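Local coordinates for porin (Rhodobacter capsulatus, PDB 2POR), which forms trimeric outer-membrane channels through which small hydrophilic solutes, up to about 0.6 kDa, diffuse passively, at residues Asp7-Val12 with Gly90-Asp95; Leu177-Glu182 with Glu205-Phe210; Thr225-Lys230 with Leu252-Ile257; Ala275-Gly280 with Leu295-Lys300. One frame throughout, in Å; residues are numbered along the deposited sequence.

Contact 1. Residues Asp7-Val12 with Gly90-Asp95. With CA (calcium ion), chain C.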
# COMPACT_ATOMS: atom_id res chain seq x y z
N ASP A 7 -13.06 5.35 6.80
CA ASP A 7 -13.43 5.41 8.20
C ASP A 7 -12.17 5.68 9.02
O ASP A 7 -11.06 5.65 8.48
CB ASP A 7 -14.12 4.11 8.67
CG ASP A 7 -13.38 2.81 8.38
OD1 ASP A 7 -12.24 2.67 8.79
OD2 ASP A 7 -13.92 1.97 7.70
N ALA A 8 -12.36 6.03 10.28
CA ALA A 8 -11.26 6.35 11.20
C ALA A 8 -11.81 6.23 12.61
O ALA A 8 -13.04 6.12 12.81
CB ALA A 8 -10.71 7.77 11.00
N ARG A 9 -10.93 6.09 13.62
CA ARG A 9 -11.36 5.99 15.00
C ARG A 9 -10.22 6.43 15.87
O ARG A 9 -9.06 6.43 15.42
CB ARG A 9 -11.78 4.55 15.32
CG ARG A 9 -10.63 3.58 15.40
CD ARG A 9 -11.18 2.20 15.36
NE ARG A 9 -10.09 1.27 15.61
CZ ARG A 9 -10.18 -0.05 15.42
NH1 ARG A 9 -11.28 -0.65 14.95
NH2 ARG A 9 -9.08 -0.79 15.69
N MET A 10 -10.47 6.93 17.06
CA MET A 10 -9.40 7.35 17.98
C MET A 10 -9.96 7.35 19.38
O MET A 10 -11.17 7.52 19.57
CB MET A 10 -8.82 8.72 17.64
CG MET A 10 -9.72 9.91 17.85
SD MET A 10 -8.77 11.40 17.58
CE MET A 10 -10.23 12.36 17.45
N GLY A 11 -9.17 7.02 20.41
CA GLY A 11 -9.69 6.95 21.77
C GLY A 11 -8.65 6.26 22.61
O GLY A 11 -7.46 6.31 22.27
N VAL A 12 -9.09 5.62 23.68
CA VAL A 12 -8.22 4.90 24.65
C VAL A 12 -8.72 3.50 24.85
O VAL A 12 -9.94 3.26 24.82
CB VAL A 12 -8.15 5.60 26.03
CG1 VAL A 12 -7.31 6.85 25.83
CG2 VAL A 12 -9.51 5.96 26.60
N GLY A 90 -17.46 -2.08 21.48
CA GLY A 90 -16.33 -1.16 21.65
C GLY A 90 -15.92 -0.40 20.38
O GLY A 90 -16.10 -0.90 19.27
N TYR A 91 -15.33 0.80 20.48
CA TYR A 91 -14.92 1.53 19.29
C TYR A 91 -13.80 0.82 18.57
O TYR A 91 -13.66 1.06 17.38
CB TYR A 91 -14.49 2.95 19.68
CG TYR A 91 -13.03 3.21 20.02
CD1 TYR A 91 -12.16 3.57 19.03
CD2 TYR A 91 -12.57 3.11 21.32
CE1 TYR A 91 -10.84 3.82 19.35
CE2 TYR A 91 -11.25 3.37 21.65
CZ TYR A 91 -10.40 3.71 20.65
OH TYR A 91 -9.09 3.95 20.92
N THR A 92 -12.96 -0.02 19.21
CA THR A 92 -11.86 -0.73 18.53
C THR A 92 -12.29 -2.13 18.12
O THR A 92 -11.51 -2.83 17.49
CB THR A 92 -10.58 -0.85 19.46
OG1 THR A 92 -11.00 -1.59 20.60
CG2 THR A 92 -10.03 0.44 19.98
N ASP A 93 -13.54 -2.57 18.40
CA ASP A 93 -14.09 -3.91 18.21
C ASP A 93 -13.31 -4.83 19.14
O ASP A 93 -12.29 -5.44 18.77
CB ASP A 93 -13.96 -4.40 16.74
CG ASP A 93 -14.58 -5.76 16.45
OD1 ASP A 93 -15.24 -6.40 17.28
OD2 ASP A 93 -14.41 -6.26 15.35
N LEU A 94 -13.75 -4.87 20.40
CA LEU A 94 -13.00 -5.55 21.47
C LEU A 94 -13.12 -7.05 21.38
O LEU A 94 -13.87 -7.67 22.12
CB LEU A 94 -13.50 -5.13 22.85
CG LEU A 94 -13.20 -3.74 23.30
CD1 LEU A 94 -14.05 -3.43 24.55
CD2 LEU A 94 -11.72 -3.60 23.55
N ASP A 95 -12.37 -7.67 20.48
CA ASP A 95 -12.42 -9.11 20.30
C ASP A 95 -11.36 -9.86 21.11
O ASP A 95 -11.21 -11.07 21.02
CB ASP A 95 -12.19 -9.44 18.89
CG ASP A 95 -13.37 -9.15 17.99
OD1 ASP A 95 -14.51 -9.21 18.41
OD2 ASP A 95 -13.15 -8.86 16.83
CA CA C . -15.37 -8.39 16.07
O HOH W 1 -13.96 0.24 14.74
O HOH W 2 -10.34 -3.67 14.84
O HOH W 3 -17.13 -7.59 14.66
O HOH W 4 -14.48 -8.87 14.07
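The guanidinium of R9 carries the CA of T92 over the centre of one face, 3.6 Å above the plane, while two waters sit at its edge in the plane. The Y91 ring is turned 84° from it. M10 O lies over one face of that ring and T92 CG2 over the opposite face; R9 CB and V12 O approach its edge. CB and CG of R9 both meet CD1 of Y91 at 3.9 Å. From CG to NE the arginine runs extended, which takes CD to 3.4 Å from Y91 O and carries the planar end on to T92. NH1 of R9 donates to both waters: water 1 passes the link on to Y91 O, 2.8 Å away, and water 2 to T92 O, 3.0 Å away. G90 to D93 form a type I turn in the long loop between strands 68-73 and 118-125, which, as in other general porins, folds into the barrel and narrows the pore; here it leans on the inner side of strand 2-14. G11 lacks a side chain where the phenol arrives, and a CB there would fall 2.8 Å from Y91 CZ. The Y91 hydroxyl is hydrogen-bonded to S22 O, and T92 OG1 to D294. D93, closing the turn, and D95 each chelate the same calcium ion through both carboxylate oxygens; N100, D101 and two waters also bind it.

Contact 2. Residues Leu177-Glu182 with Glu205-Phe210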
# COMPACT_ATOMS: atom_id res chain seq x y z
N LEU A 177 -2.44 -36.41 9.75
CA LEU A 177 -1.97 -35.14 10.28
C LEU A 177 -3.03 -34.15 10.78
O LEU A 177 -2.77 -33.40 11.72
CB LEU A 177 -1.12 -34.52 9.21
CG LEU A 177 0.17 -35.26 8.90
CD1 LEU A 177 0.87 -34.55 7.79
CD2 LEU A 177 1.10 -35.27 10.09
N MET A 178 -4.24 -34.12 10.20
CA MET A 178 -5.30 -33.17 10.62
C MET A 178 -6.60 -33.84 10.30
O MET A 178 -6.76 -34.33 9.19
CB MET A 178 -5.19 -31.85 9.83
CG MET A 178 -6.15 -30.82 10.41
SD MET A 178 -6.19 -29.28 9.44
CE MET A 178 -7.03 -29.86 7.99
N ALA A 179 -7.48 -34.01 11.27
CA ALA A 179 -8.76 -34.65 11.07
C ALA A 179 -9.65 -33.76 10.19
O ALA A 179 -9.50 -32.54 10.16
CB ALA A 179 -9.51 -34.82 12.39
N ASP A 180 -10.56 -34.35 9.45
CA ASP A 180 -11.62 -33.60 8.79
C ASP A 180 -12.51 -32.89 9.80
O ASP A 180 -12.70 -33.40 10.92
CB ASP A 180 -12.51 -34.51 8.01
CG ASP A 180 -11.87 -35.14 6.80
OD1 ASP A 180 -10.87 -34.64 6.31
OD2 ASP A 180 -12.42 -36.14 6.34
N MET A 181 -13.11 -31.74 9.46
CA MET A 181 -13.91 -31.01 10.41
C MET A 181 -15.28 -30.70 9.78
O MET A 181 -15.40 -30.67 8.54
CB MET A 181 -13.22 -29.70 10.78
CG MET A 181 -11.75 -29.82 11.24
SD MET A 181 -11.04 -28.38 12.02
CE MET A 181 -9.72 -28.29 10.88
N GLU A 182 -16.34 -30.50 10.56
CA GLU A 182 -17.62 -30.09 10.02
C GLU A 182 -18.36 -29.38 11.11
O GLU A 182 -18.01 -29.52 12.29
CB GLU A 182 -18.45 -31.23 9.55
CG GLU A 182 -18.78 -32.23 10.62
CD GLU A 182 -19.88 -33.20 10.24
OE1 GLU A 182 -19.85 -33.76 9.14
OE2 GLU A 182 -20.78 -33.38 11.07
N GLU A 205 -17.53 -31.23 14.73
CA GLU A 205 -16.28 -31.76 15.24
C GLU A 205 -15.12 -31.06 14.60
O GLU A 205 -15.18 -30.62 13.45
CB GLU A 205 -16.17 -33.25 15.00
CG GLU A 205 -16.13 -33.69 13.57
CD GLU A 205 -16.20 -35.20 13.37
OE1 GLU A 205 -16.96 -35.85 14.09
OE2 GLU A 205 -15.49 -35.69 12.48
N LEU A 206 -14.07 -30.95 15.40
CA LEU A 206 -12.86 -30.21 15.06
C LEU A 206 -11.64 -31.12 15.15
O LEU A 206 -11.69 -32.13 15.86
CB LEU A 206 -12.67 -29.07 16.02
CG LEU A 206 -13.70 -27.96 16.05
CD1 LEU A 206 -13.29 -26.93 17.09
CD2 LEU A 206 -13.83 -27.35 14.65
N ASP A 207 -10.55 -30.81 14.46
CA ASP A 207 -9.29 -31.49 14.62
C ASP A 207 -8.85 -31.20 16.05
O ASP A 207 -8.96 -30.07 16.54
CB ASP A 207 -8.28 -30.94 13.65
CG ASP A 207 -6.87 -31.44 13.93
OD1 ASP A 207 -6.61 -32.62 13.67
OD2 ASP A 207 -6.05 -30.66 14.42
N ARG A 208 -8.30 -32.23 16.71
CA ARG A 208 -7.82 -32.12 18.09
C ARG A 208 -6.85 -31.00 18.31
O ARG A 208 -7.05 -30.17 19.20
CB ARG A 208 -7.12 -33.42 18.55
CG ARG A 208 -6.56 -33.38 19.99
CD ARG A 208 -5.56 -34.54 20.19
NE ARG A 208 -4.36 -34.34 19.39
CZ ARG A 208 -3.94 -35.28 18.54
NH1 ARG A 208 -4.58 -36.44 18.39
NH2 ARG A 208 -2.89 -35.02 17.80
N ASP A 209 -5.77 -30.97 17.52
CA ASP A 209 -4.78 -29.96 17.78
C ASP A 209 -5.23 -28.56 17.34
O ASP A 209 -4.83 -27.58 17.96
CB ASP A 209 -3.49 -30.40 17.10
CG ASP A 209 -2.85 -31.63 17.78
OD1 ASP A 209 -3.09 -31.89 18.96
OD2 ASP A 209 -2.13 -32.34 17.10
N PHE A 210 -6.10 -28.44 16.35
CA PHE A 210 -6.69 -27.13 16.00
C PHE A 210 -7.54 -26.65 17.21
O PHE A 210 -7.38 -25.50 17.69
CB PHE A 210 -7.51 -27.39 14.69
CG PHE A 210 -8.41 -26.26 14.21
CD1 PHE A 210 -9.70 -26.13 14.71
CD2 PHE A 210 -7.95 -25.36 13.27
CE1 PHE A 210 -10.52 -25.11 14.28
CE2 PHE A 210 -8.78 -24.33 12.84
CZ PHE A 210 -10.06 -24.21 13.35
O HOH W 5 -3.63 -30.99 13.36
O HOH W 6 -1.90 -33.81 14.70
O HOH W 7 -12.86 -36.42 11.36
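E182 and E205 form an antiparallel hydrogen-bonded pair, N to O both ways (3.1 Å from E182 N to E205 O), at the end of the hairpin of strands 181-192 and 195-207, beyond which regular pairing gives way to side chains. D207 takes over there. Its CG stands anti to the backbone N (chi1 169°), and OD1 accepts from A179 N at 2.9 Å, on its anti side and 33° out of the carboxylate plane. OD2 accepts from F210 N at 2.9 Å, which makes D207 the N-cap of helix 208-214, and also accepts a bond from water 5, which donates to L177 O too. The M178 side chain crosses that of D207 at about a right angle, M178 CG to D207 CG 3.6 Å. M181 meets both strand and helix: its SD accepts a weak bond from D207 N (3.5 Å) and lies over one face of the F210 ring, 4.0 Å from the centroid, a Met-aromatic contact. An alanine at D207 would probably leave A179 N and F210 N without their acceptor and the helix start uncapped. With two backbone N-H groups and a water donating to it beside a helix N-terminus, the buried carboxylate is likely to be charged.

Contact 3. Residues Thr225-Lys230 with Leu252-Ile257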
# COMPACT_ATOMS: atom_id res chain seq x y z
N THR A 225 -6.84 -36.74 15.66
CA THR A 225 -8.13 -37.29 15.99
C THR A 225 -9.13 -36.13 15.92
O THR A 225 -8.68 -34.97 15.93
CB THR A 225 -8.12 -37.91 17.43
OG1 THR A 225 -7.74 -36.93 18.42
CG2 THR A 225 -7.10 -39.05 17.48
N ALA A 226 -10.43 -36.39 15.88
CA ALA A 226 -11.43 -35.32 15.92
C ALA A 226 -12.06 -35.20 17.31
O ALA A 226 -12.18 -36.23 17.98
CB ALA A 226 -12.50 -35.61 14.91
N VAL A 227 -12.42 -34.02 17.83
CA VAL A 227 -13.13 -33.82 19.11
C VAL A 227 -14.51 -33.21 18.82
O VAL A 227 -14.63 -32.46 17.85
CB VAL A 227 -12.39 -32.86 20.07
CG1 VAL A 227 -11.28 -33.68 20.68
CG2 VAL A 227 -11.84 -31.60 19.39
N ASP A 228 -15.57 -33.48 19.56
CA ASP A 228 -16.88 -32.90 19.28
C ASP A 228 -16.97 -31.56 19.90
O ASP A 228 -16.35 -31.34 20.95
CB ASP A 228 -18.02 -33.74 19.87
CG ASP A 228 -18.07 -35.13 19.22
OD1 ASP A 228 -18.06 -35.24 17.99
OD2 ASP A 228 -18.07 -36.12 19.96
N HIS A 229 -17.73 -30.63 19.33
CA HIS A 229 -17.83 -29.31 19.94
C HIS A 229 -19.24 -28.77 19.74
O HIS A 229 -20.00 -29.24 18.87
CB HIS A 229 -16.84 -28.28 19.31
CG HIS A 229 -17.11 -27.96 17.81
ND1 HIS A 229 -17.10 -28.77 16.75
CD2 HIS A 229 -17.40 -26.69 17.32
CE1 HIS A 229 -17.36 -28.07 15.67
NE2 HIS A 229 -17.54 -26.83 16.03
N LYS A 230 -19.55 -27.80 20.58
CA LYS A 230 -20.75 -27.06 20.38
C LYS A 230 -20.47 -25.62 20.72
O LYS A 230 -19.54 -25.33 21.46
CB LYS A 230 -21.84 -27.63 21.23
CG LYS A 230 -21.87 -27.41 22.70
CD LYS A 230 -22.94 -28.42 23.19
CE LYS A 230 -22.55 -29.89 22.85
NZ LYS A 230 -23.63 -30.86 22.90
N LEU A 252 -18.41 -21.55 23.97
CA LEU A 252 -17.79 -22.53 23.11
C LEU A 252 -17.41 -23.66 24.05
O LEU A 252 -16.81 -23.40 25.09
CB LEU A 252 -16.56 -21.93 22.49
CG LEU A 252 -15.67 -22.85 21.68
CD1 LEU A 252 -16.40 -23.51 20.53
CD2 LEU A 252 -14.48 -22.00 21.27
N ASP A 253 -17.79 -24.88 23.70
CA ASP A 253 -17.59 -26.04 24.54
C ASP A 253 -16.94 -27.16 23.73
O ASP A 253 -17.62 -27.80 22.91
CB ASP A 253 -18.98 -26.42 25.06
CG ASP A 253 -19.09 -27.50 26.13
OD1 ASP A 253 -18.13 -28.24 26.33
OD2 ASP A 253 -20.16 -27.59 26.76
N ILE A 254 -15.64 -27.45 23.89
CA ILE A 254 -15.02 -28.50 23.10
C ILE A 254 -14.70 -29.63 24.05
O ILE A 254 -13.94 -29.50 25.02
CB ILE A 254 -13.73 -28.05 22.45
CG1 ILE A 254 -13.98 -26.73 21.65
CG2 ILE A 254 -13.25 -29.18 21.53
CD1 ILE A 254 -12.76 -26.10 20.98
N ASP A 255 -15.31 -30.73 23.68
CA ASP A 255 -15.22 -31.98 24.40
C ASP A 255 -13.76 -32.42 24.49
O ASP A 255 -13.01 -32.40 23.51
CB ASP A 255 -16.05 -33.03 23.67
CG ASP A 255 -16.19 -34.36 24.40
OD1 ASP A 255 -16.45 -34.37 25.60
OD2 ASP A 255 -16.05 -35.40 23.75
N THR A 256 -13.44 -32.79 25.73
CA THR A 256 -12.14 -33.26 26.19
C THR A 256 -11.16 -32.10 26.25
O THR A 256 -10.07 -32.34 26.78
CB THR A 256 -11.47 -34.41 25.31
OG1 THR A 256 -10.95 -33.85 24.14
CG2 THR A 256 -12.44 -35.50 24.92
N ILE A 257 -11.40 -30.86 25.79
CA ILE A 257 -10.39 -29.80 25.86
C ILE A 257 -10.88 -28.85 26.91
O ILE A 257 -10.42 -28.93 28.04
CB ILE A 257 -10.19 -29.01 24.52
CG1 ILE A 257 -9.94 -29.98 23.36
CG2 ILE A 257 -9.10 -27.96 24.71
CD1 ILE A 257 -8.83 -31.01 23.52
O HOH W 8 -14.88 -35.69 21.35
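V227 reaches across to the end of the neighbouring strand with all three of its side-chain carbons. CB lies 3.5 Å from D255 O and a little farther from I254 CG2. CG1, anti to the carbonyl carbon (chi1 -78°), is directed to T256, whose OG1 is 3.5 Å away, and also grazes D255 O. CG2 ends against I254, methyl to methyl, at 3.5 Å from I254 CG2. A211 of helix 208-214 packs on both V227 and I254. T256 OG1 donates a hydrogen bond to D255 O in the carbonyl plane, on a lone pair, so that this oxygen is hydrogen-bonded as well as packed.

Strands 226-230 and 252-254, part of a beta hairpin in the 16-stranded barrel, run antiparallel at 163° with their axes 4.8 Å apart. H229 and I254 are a non-hydrogen-bonded pair; K230 and D253 are hydrogen-bonded both ways, and D255 N adds a bond to D228 O. On the K230 face the side chains of K230 and D253 lie side by side, K230 CG to D253 CB 3.9 Å. Their charged ends stay apart, with K230 NZ 6.1 Å from D253 OD2. NE2 of H229 is hydrogen-bonded to Q183 OE1. Where the strands part, OD2 of D228 and OD2 of D255 stand 4.4 Å apart, like charges that probably repel; water 8 donates to the latter and accepts from D228 N.

Contact 4. Residues Ala275-Gly280 with Leu295-Lys300. With C8E ((hydroxyethyloxy)tri(ethyloxy)octane), chain F; C8E ((hydroxyethyloxy)tri(ethyloxy)octane), chain G.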
# COMPACT_ATOMS: atom_id res chain seq x y z
N ALA A 275 -20.27 10.55 12.72
CA ALA A 275 -19.46 10.43 13.92
C ALA A 275 -20.28 9.91 15.07
O ALA A 275 -21.48 10.21 15.18
CB ALA A 275 -18.88 11.78 14.31
N SER A 276 -19.69 9.07 15.92
CA SER A 276 -20.34 8.55 17.10
C SER A 276 -19.30 8.33 18.22
O SER A 276 -18.11 8.19 17.94
CB SER A 276 -21.07 7.23 16.76
OG SER A 276 -20.30 6.30 16.00
N ILE A 277 -19.72 8.43 19.48
CA ILE A 277 -18.87 8.18 20.63
C ILE A 277 -19.22 6.74 20.96
O ILE A 277 -20.41 6.39 21.01
CB ILE A 277 -19.25 9.13 21.77
CG1 ILE A 277 -18.93 10.54 21.38
CG2 ILE A 277 -18.47 8.80 23.04
CD1 ILE A 277 -19.57 11.51 22.39
N VAL A 278 -18.25 5.83 21.12
CA VAL A 278 -18.51 4.38 21.30
C VAL A 278 -17.61 3.88 22.44
O VAL A 278 -16.44 4.26 22.52
CB VAL A 278 -18.17 3.57 20.02
CG1 VAL A 278 -18.72 2.18 20.18
CG2 VAL A 278 -18.75 4.20 18.78
N GLY A 279 -18.10 3.02 23.31
CA GLY A 279 -17.29 2.49 24.40
C GLY A 279 -17.85 1.12 24.74
O GLY A 279 -18.98 0.80 24.37
N GLY A 280 -17.12 0.26 25.44
CA GLY A 280 -17.62 -1.07 25.74
C GLY A 280 -16.67 -1.80 26.68
O GLY A 280 -15.60 -1.30 27.01
N LEU A 295 -12.89 3.41 24.98
CA LEU A 295 -13.77 4.56 24.89
C LEU A 295 -13.17 5.46 23.84
O LEU A 295 -12.02 5.90 23.97
CB LEU A 295 -13.83 5.29 26.22
CG LEU A 295 -14.74 6.57 26.20
CD1 LEU A 295 -16.20 6.19 25.91
CD2 LEU A 295 -14.71 7.26 27.53
N GLY A 296 -13.91 5.78 22.78
CA GLY A 296 -13.36 6.66 21.77
C GLY A 296 -14.45 7.12 20.82
O GLY A 296 -15.64 7.05 21.15
N VAL A 297 -14.05 7.58 19.65
CA VAL A 297 -14.99 8.07 18.62
C VAL A 297 -14.77 7.32 17.32
O VAL A 297 -13.62 6.95 17.01
CB VAL A 297 -14.81 9.61 18.38
CG1 VAL A 297 -15.30 10.34 19.62
CG2 VAL A 297 -13.39 10.05 18.19
N LYS A 298 -15.79 7.00 16.54
CA LYS A 298 -15.65 6.31 15.27
C LYS A 298 -16.17 7.27 14.20
O LYS A 298 -17.14 7.98 14.49
CB LYS A 298 -16.49 5.06 15.22
CG LYS A 298 -15.85 3.95 16.04
CD LYS A 298 -16.83 2.84 16.13
CE LYS A 298 -16.88 2.21 14.79
NZ LYS A 298 -17.82 1.10 14.85
N PHE A 299 -15.58 7.35 13.02
CA PHE A 299 -15.96 8.29 11.97
C PHE A 299 -16.17 7.53 10.69
O PHE A 299 -15.47 6.55 10.42
CB PHE A 299 -14.85 9.28 11.75
CG PHE A 299 -14.44 10.13 12.95
CD1 PHE A 299 -15.39 10.74 13.75
CD2 PHE A 299 -13.11 10.32 13.21
CE1 PHE A 299 -15.00 11.54 14.81
CE2 PHE A 299 -12.74 11.12 14.28
CZ PHE A 299 -13.68 11.74 15.08
N LYS A 300 -17.12 7.90 9.86
CA LYS A 300 -17.30 7.30 8.55
C LYS A 300 -17.19 8.45 7.56
O LYS A 300 -17.59 9.59 7.88
CB LYS A 300 -18.66 6.69 8.44
CG LYS A 300 -18.84 5.52 9.36
CD LYS A 300 -19.86 4.54 8.79
CE LYS A 300 -21.32 4.98 8.87
NZ LYS A 300 -22.21 3.93 8.38
C1 C8E F . -20.48 0.33 28.95
C2 C8E F . -19.81 1.32 27.97
C3 C8E F . -18.69 2.21 28.54
C4 C8E F . -17.32 1.55 28.78
C5 C8E F . -16.38 2.67 29.22
C6 C8E F . -15.03 2.18 29.72
C7 C8E F . -14.38 3.22 30.64
C8 C8E F . -13.53 4.30 29.94
O9 C8E F . -13.27 5.56 30.61
C10 C8E F . -12.00 5.75 31.28
C11 C8E F . -10.83 6.57 30.69
O12 C8E F . -9.81 6.95 31.63
C13 C8E F . -8.56 6.22 31.54
C14 C8E F . -7.18 6.92 31.49
O15 C8E F . -6.64 7.55 30.31
C16 C8E F . -5.37 7.01 29.93
C17 C8E F . -4.48 7.77 28.95
O18 C8E F . -3.22 7.22 28.59
C19 C8E F . -2.19 8.18 28.86
C20 C8E F . -1.29 7.96 30.07
O21 C8E F . -0.40 9.05 30.34
C1 C8E G . -4.48 11.94 28.55
C2 C8E G . -5.80 11.30 28.06
C3 C8E G . -5.97 11.58 26.58
C4 C8E G . -7.27 11.01 26.05
C5 C8E G . -7.37 11.36 24.57
C6 C8E G . -8.70 10.94 23.97
C7 C8E G . -8.70 11.22 22.48
C8 C8E G . -9.98 10.80 21.79
O9 C8E G . -11.17 11.57 21.95
C10 C8E G . -12.34 10.79 22.27
C11 C8E G . -12.72 10.38 23.71
O12 C8E G . -14.04 9.87 23.97
C13 C8E G . -14.93 10.84 24.58
C14 C8E G . -15.87 11.77 23.78
O15 C8E G . -15.33 12.75 22.86
C16 C8E G . -16.32 13.40 22.03
C17 C8E G . -16.50 14.93 21.95
O18 C8E G . -17.10 15.69 22.99
C19 C8E G . -18.52 15.75 22.84
C20 C8E G . -19.20 17.08 22.46
O21 C8E G . -20.62 16.95 22.26
O HOH W 9 -19.87 6.59 13.35
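I277 and V297 touch through CG1 atoms 4.0 Å apart, and one detergent lies against both: its C16 is 3.8 Å from I277 CD1 and its C10 is 4.0 Å from V297 CG1. A second detergent runs beside L295, its O9 3.8 Å from L295 CD2. CD1 of L295 (chi2 64°) leans over the neighbouring strand to 4.1 Å from G279 CA; a CB on that glycine would collide with it. An alanine at I277 would probably open a gap beside V297 CG1 and leave the detergent less apolar surface to lie on. Further along, the A275 methyl meets the F299 ring at its edge, in the ring plane, 3.7 Å from CD1, while F41 of a neighbouring subunit stacks on the same ring. V278 and K298 occupy the other face, where CG2 of V278 presses on K298 CD at 3.5 Å and both residues border Y91 of the inward-folded loop. S276 OG shares water 9 with K298 O. S276 with K298 and V278 with G296 are pairs hydrogen-bonded both ways, V278 N to G296 O being the straightest at 170°. The two strands cross at 143°. The detergent probably lies where membrane lipid would: this is an antiparallel hairpin of the barrel wall, its outer face apolar and partly against a neighbouring subunit, its inner face against the loop, as in trimeric porins.

How the contacts relate
The four contacts fall into two groups on one barrel. Contacts 1 and 4 have centres 7 Å apart and join where the first strand, 2-14, pairs with the last, 292-300, closing the barrel: A8 O lies 2.8 Å from F299 N, and M10 O lies 2.9 Å from V297 N. Both also touch a second subunit. Contacts 2 and 3, centres 10 Å apart, meet through strands 195-207 and 226-240, with L206 O 2.8 Å from V227 N. The groups lie far apart, 34 Å between the centres of contacts 1 and 2 and 39 Å between those of contacts 2 and 4. A calcium ion is held within contact 1 alone; bound detergent touches all four.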